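Local coordinates for CREG-like beta-barrel domain-containing protein (Agrobacterium tumefaciens, PDB 3DNH) that is of unknown function but probably has the split-barrel fold of the FMN-binding, pyridoxamine 5'-phosphate oxidase-like proteins, to which the CREG family belongs, at residues A[77-80]-A[81-85]; A[165-168]-A[169-173]. One frame throughout, in Å; residues are numbered along the deposited sequence.

Contact 1. Residues A[77-80]-A[81-85]; sequences TLHA and RNMET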
ATOM      1  N   THR A  77     -14.587  -6.328 -11.227  1.00 43.11           N
ATOM      2  CA  THR A  77     -14.267  -5.842  -9.888  1.00 42.65           C
ATOM      3  C   THR A  77     -14.985  -4.521  -9.570  1.00 42.24           C
ATOM      4  O   THR A  77     -15.370  -3.745 -10.473  1.00 41.76           O
ATOM      5  CB  THR A  77     -12.759  -5.699  -9.645  1.00 42.39           C
ATOM      6  OG1 THR A  77     -12.231  -4.635 -10.455  1.00 44.12           O
ATOM      7  CG2 THR A  77     -12.019  -7.024  -9.917  1.00 41.79           C
ATOM      8  N   LEU A  78     -15.181  -4.294  -8.278  1.00 40.77           N
ATOM      9  CA  LEU A  78     -15.772  -3.064  -7.791  1.00 41.14           C
ATOM     10  C   LEU A  78     -15.036  -1.810  -8.271  1.00 40.66           C
ATOM     11  O   LEU A  78     -15.676  -0.863  -8.709  1.00 39.81           O
ATOM     12  CB  LEU A  78     -15.808  -3.098  -6.269  1.00 41.59           C
ATOM     13  CG  LEU A  78     -17.068  -3.525  -5.496  1.00 43.88           C
ATOM     14  CD1 LEU A  78     -18.313  -3.762  -6.355  1.00 45.72           C
ATOM     15  CD2 LEU A  78     -16.809  -4.701  -4.557  1.00 45.24           C
ATOM     16  N   HIS A  79     -13.700  -1.784  -8.183  1.00 39.75           N
ATOM     17  CA  HIS A  79     -12.998  -0.571  -8.615  1.00 39.95           C
ATOM     18  C   HIS A  79     -13.161  -0.343 -10.125  1.00 39.38           C
ATOM     19  O   HIS A  79     -13.410   0.771 -10.539  1.00 40.18           O
ATOM     20  CB  HIS A  79     -11.525  -0.528  -8.179  1.00 39.44           C
ATOM     21  CG  HIS A  79     -10.765  -1.781  -8.476  1.00 39.43           C
ATOM     22  ND1 HIS A  79     -11.072  -2.997  -7.898  1.00 40.59           N
ATOM     23  CD2 HIS A  79      -9.682  -1.999  -9.258  1.00 41.59           C
ATOM     24  CE1 HIS A  79     -10.223  -3.915  -8.328  1.00 38.83           C
ATOM     25  NE2 HIS A  79      -9.369  -3.338  -9.158  1.00 39.75           N
ATOM     26  N   ALA A  80     -13.033  -1.398 -10.938  1.00 39.56           N
ATOM     27  CA  ALA A  80     -13.323  -1.302 -12.385  1.00 38.93           C
ATOM     28  C   ALA A  80     -14.687  -0.674 -12.630  1.00 38.55           C
ATOM     29  O   ALA A  80     -14.790   0.298 -13.406  1.00 39.14           O
ATOM     30  CB  ALA A  80     -13.243  -2.658 -13.063  1.00 38.80           C
ATOM     31  N   ARG A  81     -15.723  -1.228 -11.968  1.00 37.66           N
ATOM     32  CA  ARG A  81     -17.072  -0.701 -12.018  1.00 37.31           C
ATOM     33  C   ARG A  81     -17.080   0.775 -11.652  1.00 37.34           C
ATOM     34  O   ARG A  81     -17.670   1.590 -12.384  1.00 36.32           O
ATOM     35  CB  ARG A  81     -18.009  -1.476 -11.063  1.00 36.74           C
ATOM     36  CG  ARG A  81     -19.562  -1.282 -11.262  1.00 37.11           C
ATOM     37  CD  ARG A  81     -20.162  -0.059 -10.519  1.00 38.08           C
ATOM     38  NE  ARG A  81     -19.643   0.054  -9.140  1.00 40.43           N
ATOM     39  CZ  ARG A  81     -20.102  -0.628  -8.103  1.00 38.21           C
ATOM     40  NH1 ARG A  81     -21.125  -1.478  -8.254  1.00 37.01           N
ATOM     41  NH2 ARG A  81     -19.550  -0.459  -6.907  1.00 38.84           N
ATOM     42  N   ASN A  82     -16.472   1.109 -10.508  1.00 37.06           N
ATOM     43  CA  ASN A  82     -16.510   2.492 -10.004  1.00 38.46           C
ATOM     44  C   ASN A  82     -15.944   3.439 -11.047  1.00 39.46           C
ATOM     45  O   ASN A  82     -16.572   4.462 -11.380  1.00 39.42           O
ATOM     46  CB  ASN A  82     -15.766   2.646  -8.666  1.00 38.83           C
ATOM     47  CG  ASN A  82     -16.481   1.970  -7.513  1.00 37.97           C
ATOM     48  OD1 ASN A  82     -17.651   1.639  -7.623  1.00 38.02           O
ATOM     49  ND2 ASN A  82     -15.765   1.732  -6.403  1.00 33.92           N
HETATM   50  N   MSE A  83     -14.791   3.057 -11.596  1.00 40.14           N
HETATM   51  CA  MSE A  83     -14.124   3.812 -12.647  1.00 42.73           C
HETATM   52  C   MSE A  83     -14.937   3.966 -13.952  1.00 43.11           C
HETATM   53  O   MSE A  83     -14.832   4.992 -14.606  1.00 42.53           O
HETATM   54  CB  MSE A  83     -12.738   3.222 -12.925  1.00 42.61           C
HETATM   55  CG  MSE A  83     -11.738   3.494 -11.800  1.00 43.80           C
HETATM   56 SE   MSE A  83      -9.912   2.901 -12.186  0.90 48.49          SE
HETATM   57  CE  MSE A  83     -10.152   0.928 -12.054  1.00 41.87           C
ATOM     58  N   GLU A  84     -15.760   2.971 -14.308  1.00 44.27           N
ATOM     59  CA  GLU A  84     -16.748   3.142 -15.405  1.00 45.85           C
ATOM     60  C   GLU A  84     -17.691   4.295 -15.082  1.00 45.91           C
ATOM     61  O   GLU A  84     -17.926   5.168 -15.909  1.00 46.79           O
ATOM     62  CB  GLU A  84     -17.624   1.893 -15.630  1.00 45.53           C
ATOM     63  CG  GLU A  84     -17.099   0.821 -16.575  1.00 48.85           C
ATOM     64  CD  GLU A  84     -16.346   1.363 -17.812  1.00 54.63           C
ATOM     65  OE1 GLU A  84     -16.949   1.433 -18.911  1.00 55.24           O
ATOM     66  OE2 GLU A  84     -15.128   1.693 -17.684  1.00 57.39           O
ATOM     67  N   THR A  85     -18.230   4.278 -13.871  1.00 46.45           N
ATOM     68  CA  THR A  85     -19.212   5.269 -13.428  1.00 45.76           C
ATOM     69  C   THR A  85     -18.628   6.695 -13.243  1.00 45.32           C
ATOM     70  O   THR A  85     -19.312   7.668 -13.545  1.00 45.43           O
ATOM     71  CB  THR A  85     -19.966   4.789 -12.157  1.00 46.00           C
ATOM     72  OG1 THR A  85     -19.051   4.585 -11.077  1.00 46.47           O
ATOM     73  CG2 THR A  85     -20.708   3.467 -12.422  1.00 46.29           C
TER
HETATM   74  O   HOH W   1     -13.545   0.398 -15.661  1.00 34.51           O
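Main-chain bonds join 77-80 to 81-85 first: R81 N, N82 N, M83 N and E84 N donate in turn to the carbonyl oxygens of T77, L78, H79 and A80, the shortest being N82 N to L78 O at 2.8 Å. T77 is the N-cap. Its OG1 takes a weak bond from A80 N (3.4 Å), has a stronger partner in A74 O, and lies above one face of the H79 ring, offset toward its rim. This capped turn starts the short helix 78-85, which lies against strands 41-47, 54-63 and 144-157 of the six-stranded antiparallel barrel.

In the side-chain packing, the L78 methyl CD1 lies 3.6 Å from R81 NH2, the two chains side by side and pointing the same way. On the barrel side, H79 CD2 meets CE of selenomethionine M83 at 4.1 Å, and both residues reach T46.

The polar ends are tied more firmly. Bent at chi2 (-86°) and chi3, the R81 chain brings its guanidinium round side-on to N82 OD1, which accepts from NE at 3.0 Å and NH2 at 2.9 Å. Both nitrogens come from the same face of the amide, and the double grip, with OD1 almost in the guanidinium plane, helps to set how that group is turned. R81 NH2 also donates to T12 O of the second subunit. A water bridges A80 O (2.6 Å) and E84 OE2, the latter salt-bridged to R115.

Contact 2. Residues A[165-168]-A[169-173]; sequences SNIT and PADLR
T168 N donates to D171 OD2 over 3.2 Å, a nearly straight bond (172° at the hydrogen) that ties the residue before the short helix 169-172 to an acid in its first turn. The bond from T168 N to the side chain three residues on is the one seen in a capping box, of which only this half is formed here. The amide meets OD2 from above the carboxylate plane, 47° out of it. The D171 carboxylate comes back to T168 because CG lies beside its own backbone N, chi1 -81°. In the other direction D171 N reaches T168 O at 2.9 Å, but the angle is poor and this bond is weak. The two residues are thus linked twice, main chain to side chain and main chain to main chain, round the tight turn through P169 and A170. Within the turn, L172 N donates to P169 O at 3.1 Å, in keeping with a helix of a single, weakly bonded turn.

Side-chain packing accompanies these bonds. T168 and D171 cross at about a right angle, although the modelled approach of T168 CG2 to D171 CG is too close to be relied on. A170 CB lies 3.9 Å from T168 CG2. I167 CG2 rests against D171 CB at 3.6 Å and L172 CD2 at 3.9 Å, the latter an apolar contact between branched chains.

This turn follows barrel strand 144-157 and folds back over it: I167 packs on V154 and I156, L172 on V154 and P169 on T151, while helix 28-38 supplies A28 to I167, V29 to D171 and A32 to L172.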
ATOM      1  N   SER A 165       5.678  19.271  -0.596  1.00 60.56           N
ATOM      2  CA  SER A 165       6.192  20.545  -1.112  1.00 60.69           C
ATOM      3  C   SER A 165       5.179  21.218  -2.051  1.00 60.30           C
ATOM      4  O   SER A 165       3.961  21.111  -1.824  1.00 60.50           O
ATOM      5  CB  SER A 165       7.543  20.337  -1.808  1.00 60.82           C
ATOM      6  N   ASN A 166       5.662  21.909  -3.091  1.00 59.18           N
ATOM      7  CA  ASN A 166       4.744  22.414  -4.111  1.00 57.87           C
ATOM      8  C   ASN A 166       5.054  21.988  -5.556  1.00 56.64           C
ATOM      9  O   ASN A 166       5.449  22.808  -6.401  1.00 56.74           O
ATOM     10  CB  ASN A 166       4.516  23.916  -3.966  1.00 58.18           C
ATOM     11  CG  ASN A 166       3.034  24.276  -4.014  1.00 59.61           C
ATOM     12  OD1 ASN A 166       2.191  23.435  -4.389  1.00 61.55           O
ATOM     13  ND2 ASN A 166       2.701  25.519  -3.632  1.00 58.37           N
ATOM     14  N   ILE A 167       4.835  20.694  -5.804  1.00 54.60           N
ATOM     15  CA  ILE A 167       5.087  20.004  -7.077  1.00 52.78           C
ATOM     16  C   ILE A 167       3.847  19.921  -7.968  1.00 51.56           C
ATOM     17  O   ILE A 167       2.733  19.708  -7.495  1.00 51.45           O
ATOM     18  CB  ILE A 167       5.531  18.534  -6.828  1.00 52.71           C
ATOM     19  CG1 ILE A 167       6.719  18.461  -5.885  1.00 52.48           C
ATOM     20  CG2 ILE A 167       5.823  17.790  -8.159  1.00 52.17           C
ATOM     21  CD1 ILE A 167       7.032  17.028  -5.491  1.00 53.76           C
ATOM     22  N   THR A 168       4.085  20.038  -9.268  1.00 49.82           N
ATOM     23  CA  THR A 168       3.069  19.989 -10.305  1.00 47.99           C
ATOM     24  C   THR A 168       3.146  18.676 -11.113  1.00 46.53           C
ATOM     25  O   THR A 168       4.217  18.068 -11.185  1.00 45.87           O
ATOM     26  CB  THR A 168       3.321  21.159 -11.275  1.00 48.47           C
ATOM     27  OG1 THR A 168       2.329  21.169 -12.306  1.00 50.18           O
ATOM     28  CG2 THR A 168       4.684  21.025 -11.922  1.00 47.03           C
ATOM     29  N   PRO A 169       2.021  18.254 -11.741  1.00 44.87           N
ATOM     30  CA  PRO A 169       2.035  17.140 -12.683  1.00 43.50           C
ATOM     31  C   PRO A 169       3.163  17.203 -13.725  1.00 42.73           C
ATOM     32  O   PRO A 169       3.801  16.183 -13.993  1.00 41.20           O
ATOM     33  CB  PRO A 169       0.658  17.239 -13.337  1.00 43.49           C
ATOM     34  CG  PRO A 169      -0.206  17.704 -12.218  1.00 43.85           C
ATOM     35  CD  PRO A 169       0.645  18.771 -11.561  1.00 44.61           C
ATOM     36  N   ALA A 170       3.414  18.392 -14.284  1.00 41.20           N
ATOM     37  CA  ALA A 170       4.493  18.617 -15.252  1.00 40.36           C
ATOM     38  C   ALA A 170       5.865  18.281 -14.692  1.00 40.15           C
ATOM     39  O   ALA A 170       6.734  17.817 -15.431  1.00 39.71           O
ATOM     40  CB  ALA A 170       4.486  20.093 -15.748  1.00 39.95           C
ATOM     41  N   ASP A 171       6.059  18.540 -13.393  1.00 40.01           N
ATOM     42  CA  ASP A 171       7.337  18.267 -12.724  1.00 40.40           C
ATOM     43  C   ASP A 171       7.658  16.778 -12.734  1.00 39.36           C
ATOM     44  O   ASP A 171       8.810  16.381 -12.715  1.00 38.74           O
ATOM     45  CB  ASP A 171       7.309  18.712 -11.261  1.00 40.55           C
ATOM     46  CG  ASP A 171       7.555  20.198 -11.079  1.00 44.16           C
ATOM     47  OD1 ASP A 171       8.089  20.877 -11.989  1.00 46.62           O
ATOM     48  OD2 ASP A 171       7.184  20.691  -9.995  1.00 46.46           O
ATOM     49  N   LEU A 172       6.624  15.950 -12.726  1.00 39.88           N
ATOM     50  CA  LEU A 172       6.854  14.525 -12.679  1.00 40.30           C
ATOM     51  C   LEU A 172       7.112  13.919 -14.042  1.00 41.43           C
ATOM     52  O   LEU A 172       7.734  12.848 -14.129  1.00 43.10           O
ATOM     53  CB  LEU A 172       5.690  13.791 -12.013  1.00 39.86           C
ATOM     54  CG  LEU A 172       5.335  14.178 -10.595  1.00 41.26           C
ATOM     55  CD1 LEU A 172       4.395  13.088 -10.090  1.00 38.50           C
ATOM     56  CD2 LEU A 172       6.573  14.265  -9.733  1.00 41.75           C
ATOM     57  N   ARG A 173       6.606  14.546 -15.099  1.00 41.64           N
ATOM     58  CA  ARG A 173       6.726  13.965 -16.442  1.00 42.86           C
ATOM     59  C   ARG A 173       8.110  14.019 -17.016  1.00 41.94           C
ATOM     60  O   ARG A 173       8.841  14.970 -16.762  1.00 42.66           O
ATOM     61  CB  ARG A 173       5.799  14.652 -17.431  1.00 44.35           C
ATOM     62  CG  ARG A 173       4.492  13.885 -17.648  1.00 48.08           C
ATOM     63  CD  ARG A 173       3.738  14.487 -18.846  1.00 55.26           C
ATOM     64  NE  ARG A 173       3.928  15.938 -18.944  1.00 59.23           N
ATOM     65  CZ  ARG A 173       3.195  16.857 -18.311  1.00 60.97           C
ATOM     66  NH1 ARG A 173       2.181  16.503 -17.513  1.00 59.89           N
ATOM     67  NH2 ARG A 173       3.483  18.146 -18.482  1.00 61.23           N
TER

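Contact 1 comes first along the chain, on the helix that follows barrel strand 69-74 and precedes strand 88-93; contact 2 comes after the last barrel strand, 144-157, and the unmodelled residues 159-164. Their centres are 27 Å apart and their nearest atoms about 18 Å, so they do not touch. They nonetheless share strand 144-157: helix 78-85 packs on its beginning, near R145 and Y147, whereas the 165-173 turn lies against its later part, from T151 to I156. Two local turns thus attach to different parts of one barrel strand, contact 1 also reaching the second subunit and contact 2 joining the barrel to helix 28-38 within its own chain.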